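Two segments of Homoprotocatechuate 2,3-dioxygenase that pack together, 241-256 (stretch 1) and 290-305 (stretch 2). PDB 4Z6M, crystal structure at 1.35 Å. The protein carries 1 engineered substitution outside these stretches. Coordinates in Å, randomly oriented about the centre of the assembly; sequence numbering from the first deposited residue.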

# COMPACT_ATOMS: atom_id res chain seq x y z
N ILE A 241 17.11 10.53 10.67
CA ILE A 241 16.12 9.53 11.07
C ILE A 241 16.54 9.02 12.44
O ILE A 241 17.58 8.37 12.56
CB ILE A 241 16.05 8.37 10.08
CG1 ILE A 241 15.66 8.84 8.68
CG2 ILE A 241 15.09 7.29 10.58
CD1 ILE A 241 15.78 7.79 7.62
N GLU A 242 15.77 9.35 13.46
CA GLU A 242 16.19 9.02 14.83
C GLU A 242 15.84 7.58 15.17
O GLU A 242 16.64 6.88 15.79
CB GLU A 242 15.52 9.98 15.83
CG GLU A 242 16.07 9.81 17.24
CD GLU A 242 15.20 10.41 18.32
OE1 GLU A 242 13.99 10.51 18.14
OE2 GLU A 242 15.78 10.78 19.38
N ARG A 243 14.62 7.16 14.84
CA ARG A 243 14.08 5.90 15.34
C ARG A 243 12.94 5.47 14.43
O ARG A 243 12.04 6.27 14.15
CB ARG A 243 13.56 6.07 16.76
CG ARG A 243 12.83 4.87 17.33
CD ARG A 243 12.30 5.09 18.73
NE ARG A 243 11.33 4.04 18.98
CZ ARG A 243 10.20 4.16 19.67
NH1 ARG A 243 9.96 5.23 20.40
NH2 ARG A 243 9.35 3.15 19.67
N GLY A 244 12.96 4.21 14.04
CA GLY A 244 11.89 3.65 13.23
C GLY A 244 12.38 3.35 11.81
O GLY A 244 13.59 3.32 11.54
N PRO A 245 11.44 3.09 10.90
CA PRO A 245 10.01 3.03 11.14
C PRO A 245 9.61 1.78 11.94
O PRO A 245 10.36 0.82 12.01
CB PRO A 245 9.44 2.98 9.73
CG PRO A 245 10.47 2.27 8.95
CD PRO A 245 11.79 2.68 9.55
N GLY A 246 8.45 1.83 12.57
CA GLY A 246 7.97 0.68 13.32
C GLY A 246 6.47 0.67 13.44
O GLY A 246 5.77 1.52 12.92
N ARG A 247 6.01 -0.33 14.18
CA ARG A 247 4.65 -0.39 14.69
C ARG A 247 4.74 -0.15 16.19
O ARG A 247 5.48 -0.83 16.87
CB ARG A 247 4.07 -1.78 14.41
CG ARG A 247 2.75 -2.07 15.09
CD ARG A 247 1.59 -1.41 14.39
NE ARG A 247 1.37 -1.97 13.05
CZ ARG A 247 0.48 -1.49 12.18
NH1 ARG A 247 -0.27 -0.43 12.49
NH2 ARG A 247 0.34 -2.08 11.01
N HIS A 248 3.93 0.77 16.71
CA HIS A 248 3.86 0.98 18.16
C HIS A 248 3.02 -0.15 18.78
O HIS A 248 2.07 -0.64 18.17
CB HIS A 248 3.16 2.27 18.47
CG HIS A 248 3.98 3.50 18.32
ND1 HIS A 248 5.23 3.66 18.89
CD2 HIS A 248 3.70 4.68 17.70
CE1 HIS A 248 5.67 4.88 18.62
NE2 HIS A 248 4.75 5.52 17.91
N GLY A 249 3.36 -0.53 20.01
CA GLY A 249 2.44 -1.29 20.84
C GLY A 249 1.31 -0.39 21.30
O GLY A 249 0.17 -0.48 20.85
N VAL A 250 1.68 0.51 22.20
CA VAL A 250 0.77 1.56 22.63
C VAL A 250 0.37 2.36 21.37
O VAL A 250 1.22 2.80 20.62
CB VAL A 250 1.47 2.53 23.60
CG1 VAL A 250 0.56 3.69 23.89
CG2 VAL A 250 1.88 1.83 24.89
N SER A 251 -0.92 2.51 21.18
CA SER A 251 -1.57 3.18 20.04
C SER A 251 -1.78 2.33 18.80
O SER A 251 -2.66 2.67 17.99
CB SER A 251 -0.92 4.51 19.64
OG SER A 251 0.20 4.29 18.76
N ASN A 252 -0.97 1.27 18.62
CA ASN A 252 -1.04 0.42 17.42
C ASN A 252 -0.71 1.14 16.11
O ASN A 252 -0.96 0.59 15.06
CB ASN A 252 -2.41 -0.24 17.29
CG ASN A 252 -2.45 -1.38 16.31
OD1 ASN A 252 -1.53 -2.21 16.25
ND2 ASN A 252 -3.55 -1.47 15.57
N ALA A 253 -0.16 2.35 16.17
CA ALA A 253 0.10 3.11 14.96
C ALA A 253 1.44 2.76 14.34
O ALA A 253 2.40 2.38 15.03
CB ALA A 253 0.08 4.60 15.28
N PHE A 254 1.52 2.89 13.03
CA PHE A 254 2.79 2.78 12.32
C PHE A 254 3.48 4.16 12.48
O PHE A 254 2.80 5.19 12.44
CB PHE A 254 2.51 2.42 10.86
CG PHE A 254 3.71 1.94 10.09
CD1 PHE A 254 4.06 0.62 10.12
CD2 PHE A 254 4.45 2.79 9.30
CE1 PHE A 254 5.15 0.17 9.41
CE2 PHE A 254 5.55 2.35 8.61
CZ PHE A 254 5.89 1.03 8.66
N TYR A 255 4.79 4.18 12.67
CA TYR A 255 5.46 5.40 13.11
C TYR A 255 6.87 5.55 12.58
O TYR A 255 7.52 4.58 12.13
CB TYR A 255 5.51 5.44 14.65
CG TYR A 255 6.54 4.50 15.26
CD1 TYR A 255 7.85 4.88 15.41
CD2 TYR A 255 6.19 3.21 15.68
CE1 TYR A 255 8.80 4.04 15.95
CE2 TYR A 255 7.14 2.36 16.23
CZ TYR A 255 8.45 2.77 16.35
OH TYR A 255 9.39 1.94 16.93
N LEU A 256 7.36 6.79 12.72
CA LEU A 256 8.73 7.17 12.39
C LEU A 256 9.07 8.41 13.20
O LEU A 256 8.21 9.28 13.33
CB LEU A 256 8.85 7.50 10.90
CG LEU A 256 10.22 7.96 10.40
CD1 LEU A 256 11.26 6.86 10.52
CD2 LEU A 256 10.10 8.50 9.00
N ASN A 290 8.87 -5.67 25.97
CA ASN A 290 9.62 -5.20 24.83
C ASN A 290 8.79 -5.04 23.57
O ASN A 290 9.35 -4.63 22.57
CB ASN A 290 10.79 -6.15 24.54
CG ASN A 290 11.80 -5.55 23.58
OD1 ASN A 290 12.33 -4.46 23.81
ND2 ASN A 290 12.08 -6.27 22.50
N GLN A 291 7.49 -5.29 23.61
CA GLN A 291 6.60 -4.95 22.50
C GLN A 291 5.75 -3.69 22.73
O GLN A 291 4.92 -3.36 21.88
CB GLN A 291 5.70 -6.14 22.12
CG GLN A 291 6.48 -7.36 21.67
CD GLN A 291 5.68 -8.53 21.08
OE1 GLN A 291 6.25 -9.57 20.78
NE2 GLN A 291 4.38 -8.39 20.97
N ARG A 292 5.98 -2.98 23.83
CA ARG A 292 5.08 -1.89 24.18
C ARG A 292 5.32 -0.65 23.31
O ARG A 292 4.37 0.06 23.02
CB ARG A 292 5.20 -1.52 25.65
CG ARG A 292 6.45 -0.69 25.97
CD ARG A 292 6.92 -0.71 27.42
NE ARG A 292 8.11 0.13 27.54
CZ ARG A 292 9.30 -0.25 27.12
NH1 ARG A 292 9.50 -1.47 26.66
NH2 ARG A 292 10.32 0.60 27.17
N ARG A 293 6.58 -0.36 22.97
CA ARG A 293 6.90 0.87 22.22
C ARG A 293 7.12 0.58 20.74
O ARG A 293 6.62 1.29 19.86
CB ARG A 293 8.11 1.57 22.84
CG ARG A 293 7.74 2.31 24.13
CD ARG A 293 8.74 3.37 24.52
NE ARG A 293 8.33 4.10 25.72
CZ ARG A 293 7.50 5.13 25.74
NH1 ARG A 293 6.92 5.58 24.64
NH2 ARG A 293 7.28 5.75 26.88
N ASP A 294 7.86 -0.50 20.47
CA ASP A 294 7.95 -1.11 19.15
C ASP A 294 7.42 -2.53 19.27
O ASP A 294 8.00 -3.37 19.95
CB ASP A 294 9.38 -1.10 18.60
CG ASP A 294 9.41 -1.49 17.17
OD1 ASP A 294 9.11 -0.62 16.31
OD2 ASP A 294 9.65 -2.67 16.89
N TRP A 295 6.30 -2.77 18.58
CA TRP A 295 5.60 -4.04 18.64
C TRP A 295 6.44 -5.20 18.11
O TRP A 295 6.23 -6.36 18.47
CB TRP A 295 4.34 -3.89 17.78
CG TRP A 295 3.41 -5.04 17.66
CD1 TRP A 295 3.02 -5.64 16.50
CD2 TRP A 295 2.61 -5.63 18.71
NE1 TRP A 295 2.06 -6.59 16.75
CE2 TRP A 295 1.81 -6.62 18.11
CE3 TRP A 295 2.55 -5.46 20.10
CZ2 TRP A 295 0.91 -7.39 18.84
CZ3 TRP A 295 1.65 -6.26 20.83
CH2 TRP A 295 0.86 -7.21 20.19
N TRP A 296 7.40 -4.88 17.24
CA TRP A 296 8.30 -5.86 16.64
C TRP A 296 9.53 -6.11 17.49
O TRP A 296 10.40 -6.91 17.12
CB TRP A 296 8.70 -5.40 15.25
CG TRP A 296 7.54 -4.99 14.39
CD1 TRP A 296 6.24 -5.44 14.43
CD2 TRP A 296 7.59 -4.01 13.34
NE1 TRP A 296 5.50 -4.82 13.46
CE2 TRP A 296 6.30 -3.95 12.77
CE3 TRP A 296 8.60 -3.23 12.79
CZ2 TRP A 296 6.00 -3.10 11.72
CZ3 TRP A 296 8.30 -2.38 11.77
CH2 TRP A 296 7.02 -2.30 11.25
N GLY A 297 9.59 -5.44 18.64
CA GLY A 297 10.67 -5.63 19.57
C GLY A 297 11.96 -4.89 19.24
O GLY A 297 12.96 -5.10 19.90
N ASN A 298 11.94 -4.03 18.22
CA ASN A 298 13.15 -3.29 17.89
C ASN A 298 13.48 -2.35 19.06
O ASN A 298 12.58 -1.87 19.76
CB ASN A 298 12.99 -2.52 16.56
CG ASN A 298 13.24 -3.41 15.37
OD1 ASN A 298 14.10 -4.28 15.43
ND2 ASN A 298 12.53 -3.19 14.30
N PRO A 299 14.76 -2.13 19.29
CA PRO A 299 15.16 -1.36 20.47
C PRO A 299 14.82 0.12 20.36
O PRO A 299 14.87 0.68 19.27
CB PRO A 299 16.69 -1.57 20.52
CG PRO A 299 17.07 -1.77 19.09
CD PRO A 299 15.94 -2.63 18.53
N VAL A 300 14.47 0.75 21.47
CA VAL A 300 14.24 2.19 21.50
C VAL A 300 15.58 2.87 21.63
O VAL A 300 16.34 2.62 22.56
CB VAL A 300 13.30 2.57 22.66
CG1 VAL A 300 13.06 4.07 22.71
CG2 VAL A 300 11.97 1.84 22.50
N VAL A 301 15.87 3.74 20.66
CA VAL A 301 17.13 4.43 20.63
C VAL A 301 17.27 5.33 21.87
O VAL A 301 16.31 5.95 22.32
CB VAL A 301 17.27 5.26 19.32
CG1 VAL A 301 17.02 4.39 18.09
CG2 VAL A 301 16.37 6.45 19.33
N PRO A 302 18.45 5.38 22.47
CA PRO A 302 18.59 6.07 23.77
C PRO A 302 18.25 7.56 23.72
O PRO A 302 17.69 8.10 24.67
CB PRO A 302 20.05 5.81 24.17
CG PRO A 302 20.70 5.20 22.98
CD PRO A 302 19.66 4.62 22.10
N SER A 303 18.57 8.21 22.60
CA SER A 303 18.21 9.63 22.45
C SER A 303 16.72 9.89 22.58
O SER A 303 16.32 11.00 22.94
CB SER A 303 18.72 10.20 21.13
OG SER A 303 18.12 9.56 20.01
N TRP A 304 15.90 8.90 22.24
CA TRP A 304 14.46 9.03 22.39
C TRP A 304 14.08 9.31 23.84
O TRP A 304 13.14 10.05 24.11
CB TRP A 304 13.74 7.78 21.83
CG TRP A 304 12.33 8.03 21.41
CD1 TRP A 304 11.90 8.46 20.19
CD2 TRP A 304 11.15 7.96 22.23
NE1 TRP A 304 10.55 8.63 20.19
CE2 TRP A 304 10.06 8.34 21.42
CE3 TRP A 304 10.92 7.62 23.57
CZ2 TRP A 304 8.77 8.40 21.91
CZ3 TRP A 304 9.65 7.69 24.06
CH2 TRP A 304 8.58 8.07 23.24
N TYR A 305 14.81 8.70 24.76
CA TYR A 305 14.54 8.91 26.17
C TYR A 305 15.21 10.13 26.77
O TYR A 305 14.78 10.58 27.82
CB TYR A 305 14.98 7.69 26.98
CG TYR A 305 14.15 6.46 26.72
CD1 TYR A 305 12.78 6.46 26.93
CD2 TYR A 305 14.74 5.28 26.27
CE1 TYR A 305 12.01 5.33 26.70
CE2 TYR A 305 13.98 4.13 26.04
CZ TYR A 305 12.61 4.16 26.27
OH TYR A 305 11.83 3.03 26.07
O HOH W 1 12.26 1.49 18.11
O HOH W 2 10.93 -0.77 14.28

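How do the two backbones meet? After a corner at Arg243, stretch 1 runs as strand to Arg247, then reverses in a type II turn from Gly249 to Asn252, and the loop of stretch 2 lies against this turn. Trp295 N donates to Arg247 O at 2.7 Å and Val250 N to Arg292 O at 2.8 Å, both nearly straight.

Why does the chain come so close at Gly249? Gly249 CA lies 3.2 Å from Arg292 O and 3.4 Å from Gln291 O; a CB here would clash with both carbonyls. Gly246 is similarly tight, since a CB would fall 2.1 Å from Asp294 OD1, and Gly246 CA also sits 3.4 Å from Trp296 CZ3.

What fixes Asp294? Tyr255 OH donates to Asp294 OD1 at 2.6 Å, and a water links that same oxygen to Pro245 O. Asp294 OD2 accepts from Asn298 N at 3.0 Å, so the carboxylate braces its own loop while facing the strand. Nearby, His248 ND1 donates to Arg293 O at 2.9 Å.

How is the helical end of stretch 2 held? Ser303 OG donates to Glu242 OE2 at 2.7 Å. The extended Arg243 side chain points the edge of its guanidinium at the face of the Trp304 indole, with Arg243 CZ 4.5 Å from the centroid of the five-membered ring, a cation-pi contact, while Arg243 CB packs 3.8 Å from Val301 CG2.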